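Beta-lactamase (Escherichia coli, PDB 6PQ9) probably hydrolyses beta-lactam antibiotics to substituted beta-amino acids, as a class A beta-lactamase that confers antibiotic resistance. Local coordinates at residues A[147-150]-A[151-154]; A[184-187]-A[188-192]; A[206-209]-A[210-214]. The protein carries 1 engineered substitution. All blocks are in the same frame, centred on the assembly; numbering follows the deposited sequence.

Contact 1 of 3, residues A[147-150]-A[151-154]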
# COMPACT_ATOMS: atom_id res chain seq x y z
N THR A 147 -15.68 -2.52 -5.51
CA THR A 147 -14.75 -1.41 -5.32
C THR A 147 -15.44 -0.20 -4.69
O THR A 147 -14.87 0.46 -3.81
CB THR A 147 -14.12 -1.00 -6.66
OG1 THR A 147 -15.10 -1.08 -7.70
CG2 THR A 147 -12.96 -1.90 -7.01
N ASN A 148 -16.66 0.10 -5.14
CA ASN A 148 -17.36 1.26 -4.59
C ASN A 148 -17.58 1.12 -3.09
O ASN A 148 -17.48 2.11 -2.35
CB ASN A 148 -18.69 1.45 -5.31
CG ASN A 148 -19.37 2.76 -4.93
OD1 ASN A 148 -20.48 2.76 -4.38
ND2 ASN A 148 -18.70 3.88 -5.20
N LYS A 149 -17.85 -0.10 -2.61
CA LYS A 149 -18.01 -0.31 -1.17
C LYS A 149 -16.75 0.06 -0.42
O LYS A 149 -16.81 0.68 0.65
CB LYS A 149 -18.38 -1.77 -0.87
CG LYS A 149 -19.80 -2.18 -1.22
CD LYS A 149 -20.79 -1.05 -1.02
CE LYS A 149 -22.21 -1.57 -0.83
NZ LYS A 149 -22.47 -1.95 0.60
N VAL A 150 -15.58 -0.33 -0.94
CA VAL A 150 -14.33 0.04 -0.29
C VAL A 150 -14.14 1.55 -0.34
O VAL A 150 -13.69 2.17 0.64
CB VAL A 150 -13.12 -0.71 -0.91
CG1 VAL A 150 -11.85 -0.43 -0.11
CG2 VAL A 150 -13.37 -2.21 -0.95
N HIS A 151 -14.48 2.17 -1.47
CA HIS A 151 -14.35 3.63 -1.59
C HIS A 151 -15.22 4.34 -0.56
O HIS A 151 -14.78 5.31 0.08
CB HIS A 151 -14.73 4.11 -2.99
CG HIS A 151 -15.06 5.57 -3.03
ND1 HIS A 151 -14.09 6.54 -3.20
CD2 HIS A 151 -16.24 6.23 -2.88
CE1 HIS A 151 -14.66 7.73 -3.17
NE2 HIS A 151 -15.96 7.57 -2.97
N ASN A 152 -16.47 3.89 -0.39
CA ASN A 152 -17.35 4.48 0.60
C ASN A 152 -16.81 4.30 2.01
O ASN A 152 -16.86 5.23 2.82
CB ASN A 152 -18.75 3.86 0.49
CG ASN A 152 -19.43 4.19 -0.82
OD1 ASN A 152 -19.14 5.22 -1.45
ND2 ASN A 152 -20.34 3.32 -1.24
N PHE A 153 -16.30 3.11 2.32
CA PHE A 153 -15.80 2.84 3.66
C PHE A 153 -14.63 3.75 4.01
O PHE A 153 -14.55 4.29 5.12
CB PHE A 153 -15.41 1.36 3.77
CG PHE A 153 -14.45 1.07 4.88
CD1 PHE A 153 -14.90 0.91 6.18
CD2 PHE A 153 -13.09 0.96 4.62
CE1 PHE A 153 -14.03 0.64 7.19
CE2 PHE A 153 -12.20 0.71 5.64
CZ PHE A 153 -12.68 0.54 6.93
N ILE A 154 -13.71 3.94 3.07
CA ILE A 154 -12.58 4.84 3.28
C ILE A 154 -13.06 6.28 3.43
O ILE A 154 -12.55 7.03 4.28
CB ILE A 154 -11.57 4.68 2.12
CG1 ILE A 154 -11.12 3.22 1.98
CG2 ILE A 154 -10.39 5.66 2.26
CD1 ILE A 154 -10.17 2.70 3.09

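Contact 2 of 3, residues A[184-187]-A[188-192]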
# COMPACT_ATOMS: atom_id res chain seq x y z
N THR A 184 -3.91 10.89 -3.22
CA THR A 184 -2.83 11.81 -2.88
C THR A 184 -1.94 11.18 -1.82
O THR A 184 -2.35 10.25 -1.12
CB THR A 184 -3.40 13.14 -2.37
OG1 THR A 184 -4.05 12.94 -1.10
CG2 THR A 184 -4.39 13.74 -3.37
N PRO A 185 -0.69 11.64 -1.69
CA PRO A 185 0.17 11.12 -0.62
C PRO A 185 -0.37 11.43 0.77
O PRO A 185 -0.24 10.59 1.68
CB PRO A 185 1.52 11.80 -0.88
CG PRO A 185 1.46 12.25 -2.29
CD PRO A 185 0.04 12.57 -2.58
N ASP A 186 -0.96 12.62 0.95
CA ASP A 186 -1.59 13.00 2.22
C ASP A 186 -2.62 11.99 2.66
O ASP A 186 -2.63 11.57 3.82
CB ASP A 186 -2.27 14.36 2.07
CG ASP A 186 -1.39 15.49 2.44
OD1 ASP A 186 -0.19 15.22 2.69
OD2 ASP A 186 -1.89 16.65 2.46
N ALA A 187 -3.54 11.65 1.76
CA ALA A 187 -4.61 10.73 2.12
C ALA A 187 -4.05 9.43 2.70
O ALA A 187 -4.55 8.92 3.72
CB ALA A 187 -5.49 10.47 0.90
N THR A 188 -2.98 8.90 2.10
CA THR A 188 -2.42 7.62 2.53
C THR A 188 -1.94 7.66 3.98
O THR A 188 -2.32 6.81 4.79
CB THR A 188 -1.28 7.22 1.59
OG1 THR A 188 -1.70 7.35 0.23
CG2 THR A 188 -0.86 5.78 1.86
N VAL A 189 -1.08 8.64 4.32
CA VAL A 189 -0.53 8.71 5.68
C VAL A 189 -1.62 9.02 6.70
O VAL A 189 -1.55 8.58 7.85
CB VAL A 189 0.63 9.72 5.75
CG1 VAL A 189 1.84 9.21 4.97
CG2 VAL A 189 0.20 11.09 5.24
N GLN A 190 -2.66 9.76 6.31
CA GLN A 190 -3.79 9.94 7.22
C GLN A 190 -4.47 8.62 7.51
O GLN A 190 -4.82 8.32 8.65
CB GLN A 190 -4.79 10.94 6.63
CG GLN A 190 -4.20 12.33 6.50
CD GLN A 190 -5.00 13.22 5.58
OE1 GLN A 190 -6.18 12.94 5.31
NE2 GLN A 190 -4.37 14.30 5.10
N LEU A 191 -4.64 7.80 6.47
CA LEU A 191 -5.23 6.48 6.68
C LEU A 191 -4.29 5.57 7.45
O LEU A 191 -4.72 4.89 8.39
CB LEU A 191 -5.60 5.87 5.33
CG LEU A 191 -6.30 4.53 5.42
CD1 LEU A 191 -7.60 4.64 6.22
CD2 LEU A 191 -6.54 4.00 4.00
N LEU A 192 -3.00 5.57 7.11
CA LEU A 192 -2.05 4.76 7.86
C LEU A 192 -2.05 5.11 9.35
O LEU A 192 -2.00 4.22 10.21
CB LEU A 192 -0.64 4.90 7.28
CG LEU A 192 -0.35 4.15 5.97
CD1 LEU A 192 0.91 4.68 5.31
CD2 LEU A 192 -0.28 2.63 6.16

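Contact 3 of 3, residues A[206-209]-A[210-214]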
# COMPACT_ATOMS: atom_id res chain seq x y z
N TYR A 206 -6.76 -5.47 14.07
CA TYR A 206 -5.58 -4.60 14.01
C TYR A 206 -4.29 -5.40 14.17
O TYR A 206 -3.34 -5.23 13.40
CB TYR A 206 -5.69 -3.51 15.08
CG TYR A 206 -4.41 -2.73 15.34
CD1 TYR A 206 -4.04 -1.67 14.52
CD2 TYR A 206 -3.59 -3.06 16.41
CE1 TYR A 206 -2.85 -0.95 14.76
CE2 TYR A 206 -2.41 -2.36 16.65
CZ TYR A 206 -2.04 -1.31 15.83
OH TYR A 206 -0.88 -0.63 16.09
N ASP A 207 -4.24 -6.27 15.19
CA ASP A 207 -3.05 -7.09 15.42
C ASP A 207 -2.74 -7.98 14.22
O ASP A 207 -1.57 -8.12 13.83
CB ASP A 207 -3.24 -7.95 16.68
CG ASP A 207 -3.04 -7.16 17.98
OD1 ASP A 207 -2.40 -6.08 17.97
OD2 ASP A 207 -3.51 -7.62 19.04
N TYR A 208 -3.76 -8.58 13.62
CA TYR A 208 -3.55 -9.43 12.46
C TYR A 208 -3.01 -8.63 11.28
O TYR A 208 -1.96 -8.97 10.71
CB TYR A 208 -4.85 -10.13 12.07
CG TYR A 208 -4.67 -10.95 10.84
CD1 TYR A 208 -4.03 -12.19 10.91
CD2 TYR A 208 -5.08 -10.49 9.59
CE1 TYR A 208 -3.84 -12.95 9.77
CE2 TYR A 208 -4.88 -11.24 8.45
CZ TYR A 208 -4.26 -12.47 8.55
OH TYR A 208 -4.06 -13.22 7.41
N LEU A 209 -3.73 -7.58 10.86
CA LEU A 209 -3.29 -6.81 9.70
C LEU A 209 -1.88 -6.24 9.90
O LEU A 209 -1.05 -6.30 9.00
CB LEU A 209 -4.29 -5.68 9.40
CG LEU A 209 -3.97 -4.86 8.14
CD1 LEU A 209 -3.72 -5.78 6.95
CD2 LEU A 209 -5.08 -3.87 7.81
N LEU A 210 -1.61 -5.68 11.08
CA LEU A 210 -0.27 -5.16 11.36
C LEU A 210 0.81 -6.24 11.17
O LEU A 210 1.84 -5.99 10.53
CB LEU A 210 -0.22 -4.58 12.77
CG LEU A 210 1.09 -3.94 13.22
CD1 LEU A 210 1.58 -2.94 12.18
CD2 LEU A 210 0.88 -3.26 14.56
N ASN A 211 0.58 -7.44 11.71
CA ASN A 211 1.56 -8.52 11.57
C ASN A 211 1.78 -8.90 10.10
O ASN A 211 2.92 -9.12 9.68
CB ASN A 211 1.13 -9.75 12.37
CG ASN A 211 2.30 -10.65 12.68
OD1 ASN A 211 3.40 -10.17 13.00
ND2 ASN A 211 2.10 -11.96 12.56
N THR A 212 0.71 -9.01 9.31
CA THR A 212 0.91 -9.34 7.90
C THR A 212 1.66 -8.25 7.15
O THR A 212 2.27 -8.53 6.11
CB THR A 212 -0.43 -9.62 7.20
OG1 THR A 212 -1.09 -8.38 6.94
CG2 THR A 212 -1.33 -10.50 8.05
N MET A 213 1.62 -7.01 7.64
CA MET A 213 2.33 -5.92 6.97
C MET A 213 3.79 -5.87 7.37
O MET A 213 4.62 -5.36 6.61
CB MET A 213 1.65 -4.59 7.28
CG MET A 213 0.33 -4.39 6.54
SD MET A 213 -0.52 -2.91 7.12
CE MET A 213 0.33 -1.60 6.22
N ILE A 214 4.11 -6.37 8.57
CA ILE A 214 5.50 -6.50 9.00
C ILE A 214 6.14 -7.73 8.37
O ILE A 214 7.28 -7.70 7.91
CB ILE A 214 5.58 -6.58 10.53
CG1 ILE A 214 5.17 -5.24 11.14
CG2 ILE A 214 6.97 -7.03 10.98
CD1 ILE A 214 4.95 -5.28 12.61

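Contact 1 of 3, residues A[147-150]-A[151-154]
N148 and N152, one turn apart on helix 147-156, join their amides on its outer side. The N152 side chain can be followed outward. Its CB lies close to the carbonyl oxygens of N148 and K149. With CG turned beside the backbone N (chi1 -66°), the amide is laid back over the preceding turn, and CG comes to 3.2 Å from N148 O. ND2 then reaches N148 OD1 at 3.2 Å in a weak, bent bond (N-H...acceptor angle 134°), while OD1 stays 3.6 Å from N148 O. The two amide planes stand almost perpendicular, 83° apart, so the groups meet crosswise. N148 contributes by extending its own CG away from its backbone N, which brings OD1 up to the N152 amide and leaves ND2 4.1 Å from H151 CD2, with the amide and the imidazole nearly parallel. Beneath these side chains runs regular alpha-helical bonding: N152 N to N148 O is 2.8 Å, and H151 N to T147 O, F153 N to K149 O and I154 N to V150 O repeat the pattern. On the buried side V150 CG1 lies 4.3 Å from I154 CG1. The helix thus shows a polar side of asparagines and an apolar side turned into the interior of the helical domain. V150 packs on L74 of helix 70-85 and on F141 and V144 of helix 134-144, F153 lies against L76 and A77, and H151 ND1 makes a weak hydrogen bond to I162 O in the short strand 162-163.

Contact 2 of 3, residues A[184-187]-A[188-192]
T188 and T184 meet at the start of helix 185-196, where T188 OG1 lies 3.3 Å from T184 O and has Y270 OH as its stronger partner. T184 itself is the N-cap: its OG1 accepts from A187 N at 3.2 Å, a nearly straight bond (163°) that satisfies an amide of the first turn. P185 follows the cap, and its carbonyl oxygen receives two weak bonds, from T188 N and from V189 N. Further along, Q190 N to D186 O (3.1 Å) and L191 N to A187 O (3.0 Å) establish the regular helical pattern. The Q190 side chain, with CG beside its backbone N (chi1 -65°), runs back over that first turn: CG is 3.2 Å from D186 O, and NE2 ends 3.7 Å from D186 CB. Its amide is inclined 40° to the D186 carboxylate, and the approach is a packing one. V189 CG2, placed between its own backbone N and carbonyl carbon, presses to 3.2 Å from D186 O.

Outside this shell, E60 holds the helix start, taking a hydrogen bond from D186 N and a weak one with T184 OG1, while N57 ND2 weakly bonds D186 OD2. V189 rests on A46 and L48 of strand 42-49, and L191 on F72 and L76 of helix 70-85, which places the helix between the beta-sheet and the helical part. Chemically, the first-turn amides of A187 and D186 are answered by a hydroxyl and a carboxylate; the latter, at the positive end of the helix dipole, is probably favoured in its charged form.

Contact 3 of 3, residues A[206-209]-A[210-214]
T212 and L209 are joined by a side-chain to backbone hydrogen bond near the C-terminal end of helix 203-214: T212 OG1 gives its proton to L209 O at 2.9 Å. This is the familiar alpha-helical arrangement in which a threonine hydroxyl folds back onto a carbonyl of the preceding turn, here in the all-helical part of the class A beta-lactamase fold. OG1 sits between its own backbone N and carbonyl carbon (chi1 77°), which directs it at that oxygen; the hydroxyl comes in well off the C=O line (123°). L209 O is gripped twice, since M213 N also bonds to it at 3.1 Å, in a noticeably bent geometry of 136°. The preceding backbone bonds are straighter, with L210 N to Y206 O at 2.9 Å and T212 N to Y208 O at 3.0 Å. Within the same helix, D207 OD1 forms a salt bridge with K203 NZ, one turn earlier.

The same torsion puts T212 CG2 beside the backbone N and over one face of the Y208 ring. This CH-pi contact places the methyl 3.7 Å from the ring centroid, displaced toward the rim. L209 CG meets M213 SD at 4.1 Å where the two side chains cross.

Beyond the helix, T212 O accepts a hydrogen bond from S130 OG of helix 121-130, and Y208 packs on L125 and K126 of that helix. L209 lies on A75, L76 and L79 of helix 70-85. The rings of Y206 and F195 of helix 185-196 meet at an inclination, and Y206 OH is weakly bonded to Y196 O. On this flank Y206 and L210 run side by side in the same direction, and L210 CD2 comes to 3.5 Å from Y206 OH.

Overall arrangement
All three are local contacts, each within one helix, but their settings differ. Contact 2 is the most buried, its centre about 10 Å from that of the chain, round a capped helix start; contacts 3 and 1, about 13 and 16 Å out, are partly buried, and contact 1 puts an asparagine pair on the surface. Polar chemistry follows: amide to amide in 147-154, a threonine N-cap in 184-192, backed by the carboxylate of E60, and hydroxyl to carbonyl with CH-pi packing in 206-214. Helix 70-85 touches all three. Contact 2 bridges the others, I154 CD1 lying 4.0 Å from L191 CD2 and L192 CD2 4.3 Å from M213 CE, while contacts 1 and 3 do not touch.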